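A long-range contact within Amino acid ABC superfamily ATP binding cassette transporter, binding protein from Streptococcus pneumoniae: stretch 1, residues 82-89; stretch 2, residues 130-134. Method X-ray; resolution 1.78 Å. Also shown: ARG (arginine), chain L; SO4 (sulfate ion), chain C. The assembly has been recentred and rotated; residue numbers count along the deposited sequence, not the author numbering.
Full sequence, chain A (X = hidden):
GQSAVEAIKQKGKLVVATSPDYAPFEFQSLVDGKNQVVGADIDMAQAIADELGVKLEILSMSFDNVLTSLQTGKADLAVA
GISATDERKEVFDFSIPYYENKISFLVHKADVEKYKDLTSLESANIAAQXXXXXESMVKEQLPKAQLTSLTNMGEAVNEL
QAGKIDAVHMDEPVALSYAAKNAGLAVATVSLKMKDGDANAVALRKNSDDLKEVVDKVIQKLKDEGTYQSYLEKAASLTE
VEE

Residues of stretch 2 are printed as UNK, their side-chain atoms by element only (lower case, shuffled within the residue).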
ATOM      1  N   ILE A  82      -2.008   2.580  -2.848  1.00 16.61           N
ATOM      2  CA  ILE A  82      -2.767   2.140  -4.019  1.00 14.73           C
ATOM      3  C   ILE A  82      -2.161   2.662  -5.311  1.00 20.61           C
ATOM      4  O   ILE A  82      -2.110   3.872  -5.527  1.00 18.80           O
ATOM      5  CB  ILE A  82      -4.217   2.644  -3.941  1.00 15.38           C
ATOM      6  CG1 ILE A  82      -4.897   2.102  -2.674  1.00 16.46           C
ATOM      7  CG2 ILE A  82      -4.993   2.260  -5.208  1.00 17.16           C
ATOM      8  CD1 ILE A  82      -6.284   2.711  -2.414  1.00 18.08           C
ATOM      9  N   SER A  83      -1.722   1.742  -6.173  1.00 17.17           N
ATOM     10  CA  SER A  83      -1.216   2.098  -7.504  1.00 18.54           C
ATOM     11  C   SER A  83      -2.320   2.707  -8.377  1.00 19.79           C
ATOM     12  O   SER A  83      -3.372   2.102  -8.570  1.00 18.63           O
ATOM     13  CB  SER A  83      -0.651   0.847  -8.188  1.00 21.84           C
ATOM     14  OG  SER A  83       0.390   0.263  -7.435  1.00 23.83           O
ATOM     15  N   ALA A  84      -2.073   3.888  -8.940  1.00 17.55           N
ATOM     16  CA  ALA A  84      -3.078   4.533  -9.792  1.00 21.54           C
ATOM     17  C   ALA A  84      -3.009   3.994 -11.228  1.00 26.67           C
ATOM     18  O   ALA A  84      -2.521   4.666 -12.146  1.00 25.99           O
ATOM     19  CB  ALA A  84      -2.908   6.049  -9.761  1.00 21.90           C
ATOM     20  N   THR A  85      -3.530   2.783 -11.423  1.00 18.98           N
ATOM     21  CA  THR A  85      -3.452   2.128 -12.736  1.00 20.86           C
ATOM     22  C   THR A  85      -4.508   2.636 -13.715  1.00 24.15           C
ATOM     23  O   THR A  85      -5.534   3.176 -13.311  1.00 23.86           O
ATOM     24  CB  THR A  85      -3.623   0.607 -12.590  1.00 21.32           C
ATOM     25  OG1 THR A  85      -4.971   0.331 -12.197  1.00 23.22           O
ATOM     26  CG2 THR A  85      -2.669   0.056 -11.527  1.00 21.34           C
ATOM     27  N   ASP A  86      -4.254   2.445 -15.006  1.00 24.50           N
ATOM     28  CA  ASP A  86      -5.220   2.831 -16.029  1.00 26.09           C
ATOM     29  C   ASP A  86      -6.561   2.128 -15.807  1.00 26.34           C
ATOM     30  O   ASP A  86      -7.622   2.737 -15.948  1.00 29.53           O
ATOM     31  CB  ASP A  86      -4.671   2.519 -17.423  1.00 32.93           C
ATOM     32  CG  ASP A  86      -3.554   3.461 -17.837  1.00 45.90           C
ATOM     33  OD1 ASP A  86      -3.429   4.555 -17.250  1.00 45.72           O
ATOM     34  OD2 ASP A  86      -2.797   3.107 -18.765  1.00 48.92           O
ATOM     35  N   GLU A  87      -6.494   0.851 -15.438  1.00 25.70           N
ATOM     36  CA  GLU A  87      -7.689   0.041 -15.193  1.00 28.94           C
ATOM     37  C   GLU A  87      -8.503   0.646 -14.056  1.00 28.34           C
ATOM     38  O   GLU A  87      -9.724   0.819 -14.148  1.00 24.65           O
ATOM     39  CB  GLU A  87      -7.299  -1.406 -14.849  1.00 36.54           C
ATOM     40  CG  GLU A  87      -6.659  -2.197 -15.994  1.00 53.73           C
ATOM     41  CD  GLU A  87      -5.349  -1.595 -16.493  1.00 67.22           C
ATOM     42  OE1 GLU A  87      -4.564  -1.095 -15.655  1.00 54.42           O
ATOM     43  OE2 GLU A  87      -5.113  -1.605 -17.724  1.00 76.70           O
ATOM     44  N   ARG A  88      -7.820   0.988 -12.977  1.00 23.13           N
ATOM     45  CA  ARG A  88      -8.515   1.544 -11.825  1.00 21.40           C
ATOM     46  C   ARG A  88      -9.062   2.929 -12.121  1.00 23.12           C
ATOM     47  O   ARG A  88     -10.088   3.324 -11.577  1.00 23.56           O
ATOM     48  CB  ARG A  88      -7.598   1.556 -10.602  1.00 19.54           C
ATOM     49  CG  ARG A  88      -7.384   0.160 -10.018  1.00 21.18           C
ATOM     50  CD  ARG A  88      -6.252   0.155  -9.028  1.00 17.76           C
ATOM     51  NE  ARG A  88      -6.073  -1.159  -8.408  1.00 19.20           N
ATOM     52  CZ  ARG A  88      -5.070  -1.458  -7.595  1.00 22.01           C
ATOM     53  NH1 ARG A  88      -4.153  -0.540  -7.335  1.00 19.70           N
ATOM     54  NH2 ARG A  88      -4.980  -2.668  -7.058  1.00 18.51           N
ATOM     55  N   LYS A  89      -8.388   3.657 -13.007  1.00 22.44           N
ATOM     56  CA  LYS A  89      -8.847   4.995 -13.374  1.00 26.30           C
ATOM     57  C   LYS A  89     -10.148   4.982 -14.170  1.00 25.38           C
ATOM     58  O   LYS A  89     -10.777   6.023 -14.339  1.00 28.70           O
ATOM     59  CB  LYS A  89      -7.756   5.755 -14.143  1.00 26.43           C
ATOM     60  CG  LYS A  89      -6.583   6.196 -13.271  1.00 23.39           C
ATOM     61  CD  LYS A  89      -5.486   6.870 -14.110  1.00 32.15           C
ATOM     62  CE  LYS A  89      -4.318   7.353 -13.237  1.00 31.12           C
ATOM     63  NZ  LYS A  89      -3.247   8.007 -14.067  1.00 34.21           N
ATOM     64  N   UNK A 130      -3.928 -10.743  -3.006  1.00 19.15           N
ATOM     65  CA  UNK A 130      -5.126 -10.730  -3.854  1.00 17.77           C
ATOM     66  C   UNK A 130      -5.542  -9.319  -4.182  1.00 19.51           C
ATOM     67  O   UNK A 130      -5.596  -8.470  -3.296  1.00 18.76           O
ATOM     68  c   UNK A 130      -6.307 -11.392  -3.124  1.00 19.70           C
ATOM     69  c   UNK A 130      -6.187 -12.899  -2.992  1.00 28.83           C
ATOM     70  n   UNK A 130      -8.459 -15.719  -1.649  1.00 51.35           N
ATOM     71  c   UNK A 130      -7.295 -15.040  -2.284  1.00 43.87           C
ATOM     72  c   UNK A 130      -7.421 -13.518  -2.321  1.00 32.98           C
ATOM     73  N   UNK A 131      -5.864  -9.097  -5.457  1.00 22.70           N
ATOM     74  CA  UNK A 131      -6.400  -7.830  -5.918  1.00 20.11           C
ATOM     75  C   UNK A 131      -5.354  -6.749  -6.132  1.00 24.88           C
ATOM     76  O   UNK A 131      -5.709  -5.578  -6.175  1.00 20.48           O
ATOM     77  N   UNK A 132      -4.079  -7.131  -6.285  1.00 20.86           N
ATOM     78  CA  UNK A 132      -3.004  -6.130  -6.359  1.00 17.04           C
ATOM     79  C   UNK A 132      -2.206  -6.134  -7.658  1.00 17.67           C
ATOM     80  O   UNK A 132      -2.212  -7.108  -8.416  1.00 18.96           O
ATOM     81  c   UNK A 132      -2.678  -6.252  -3.816  1.00 14.82           C
ATOM     82  o   UNK A 132      -1.199  -7.440  -5.357  1.00 20.73           O
ATOM     83  c   UNK A 132      -1.983  -6.252  -5.191  1.00 19.82           C
ATOM     84  N   UNK A 133      -1.489  -5.033  -7.877  1.00 17.89           N
ATOM     85  CA  UNK A 133      -0.545  -4.921  -8.988  1.00 17.39           C
ATOM     86  C   UNK A 133       0.587  -5.962  -8.927  1.00 20.27           C
ATOM     87  O   UNK A 133       0.848  -6.625  -9.929  1.00 21.39           O
ATOM     88  c   UNK A 133      -1.185  -2.541  -9.546  1.00 20.63           C
ATOM     89  c   UNK A 133       1.098  -3.387 -10.211  1.00 20.24           C
ATOM     90  c   UNK A 133      -0.022  -3.461  -9.163  1.00 16.50           C
ATOM     91  N   UNK A 134       1.251  -6.131  -7.765  1.00 21.53           N
ATOM     92  CA  UNK A 134       2.279  -7.186  -7.715  1.00 16.51           C
ATOM     93  C   UNK A 134       1.737  -8.581  -8.052  1.00 18.55           C
ATOM     94  O   UNK A 134       2.460  -9.396  -8.624  1.00 19.57           O
ATOM     95  c   UNK A 134       2.770  -7.131  -6.264  1.00 18.68           C
ATOM     96  c   UNK A 134       2.528  -5.714  -5.853  1.00 21.48           C
ATOM     97  c   UNK A 134       1.239  -5.319  -6.533  1.00 20.15           C
TER
HETATM   98  N   ARG L 310       0.484  -1.060  -4.681  1.00 15.67           N
HETATM   99  CA  ARG L 310      -0.247  -2.324  -4.853  1.00 19.70           C
HETATM  100  C   ARG L 310      -1.612  -2.089  -5.460  1.00 24.60           C
HETATM  101  O   ARG L 310      -2.150  -0.970  -5.453  1.00 19.19           O
HETATM  102  CB  ARG L 310      -0.392  -3.065  -3.515  1.00 18.41           C
HETATM  103  CG  ARG L 310      -0.953  -2.221  -2.374  1.00 16.94           C
HETATM  104  CD  ARG L 310      -1.274  -3.084  -1.144  1.00 18.91           C
HETATM  105  NE  ARG L 310      -1.648  -2.260   0.014  1.00 17.27           N
HETATM  106  CZ  ARG L 310      -1.931  -2.730   1.225  1.00 21.47           C
HETATM  107  NH1 ARG L 310      -2.250  -1.894   2.211  1.00 17.58           N
HETATM  108  NH2 ARG L 310      -1.892  -4.039   1.448  1.00 17.60           N
HETATM  109  OXT ARG L 310      -2.215  -3.028  -5.987  1.00 17.55           O
HETATM  110  S   SO4 C 301      -6.911 -16.449   2.033  1.00 67.79           S
HETATM  111  O1  SO4 C 301      -5.713 -15.647   1.825  1.00 40.15           O
HETATM  112  O2  SO4 C 301      -7.050 -17.412   0.939  1.00 73.29           O
HETATM  113  O3  SO4 C 301      -6.780 -17.157   3.307  1.00 72.56           O
HETATM  114  O4  SO4 C 301      -8.094 -15.583   2.061  1.00 66.15           O

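Position 130 carries four carbons in a row ending in a nitrogen, an unbranched chain fully extended beyond its first torsion. It touches nothing on stretch 1, and its terminal nitrogen lies 3.4 Å from O2 of the sulfate, a weak hydrogen bond to an ion probably left by the crystallisation liquor. Four carbons and a terminal amine make this lysine, K130.

Position 131 has no side-chain atoms at all, so it is glycine, G131. Its phi of 80° is one that by itself favours glycine, and an ideal CB here would find nothing of stretch 1 within 5.5 Å; the backbone conformation, rather than crowding from across the contact, is the readable rule. What this residue offers is its carbonyl: R88 NH2 donates to G131 O at 3.1 Å, a weak bond with an angle of 122°.

Position 132 shows one carbon carrying an oxygen and a second carbon. That beta-branched pattern is threonine, T132. Its CA-to-CB bond points sideways, and the side chain comes no nearer to stretch 1 than the 5.0 Å between T132 CB and R88 NH2; OG1 instead caps a backbone nitrogen just beyond the stretch, as suits a residue right before a helix. Its CA lies 4.0 Å from R88 NH2.

Position 133 has three carbons, one carrying the other two, and its CA-to-CB bond points toward stretch 1. One methyl approaches S83 CB, T85 CG2 and the R88 guanidinium. The residue is valine, V133, with chi1 near t. V133 CG2 is 3.7 Å from S83 CB and 3.6 Å from T85 CG2, and it sits over one face of the guanidinium, 4.2 Å from R88 NH1.

Position 134 has three carbons closing a ring onto its own backbone nitrogen: proline, P134. It makes no contact with stretch 1, but its CD packs 3.7 Å from CA of the bound arginine.

The contact is small, 164 Å² in all, and works largely through the ligand. R88 clamps the carboxylate, NH1 giving to ARG O at 2.8 Å and NH2 to ARG OXT at 3.0 Å. Each stretch adds a backbone donor: S83 N reaches ARG O at 2.8 Å and V133 N reaches ARG OXT at 2.8 Å. R88 is held on its own side as well, with NH1 bonded to S83 O at 3.0 Å, while T85 OG1 accepts from R88 N at 3.0 Å and caps the short helix that carries it. The polar edge of the guanidinium thus serves ligand and carbonyls, leaving a face for the valine methyl.

Stretch 2 (130-134) KGTVP
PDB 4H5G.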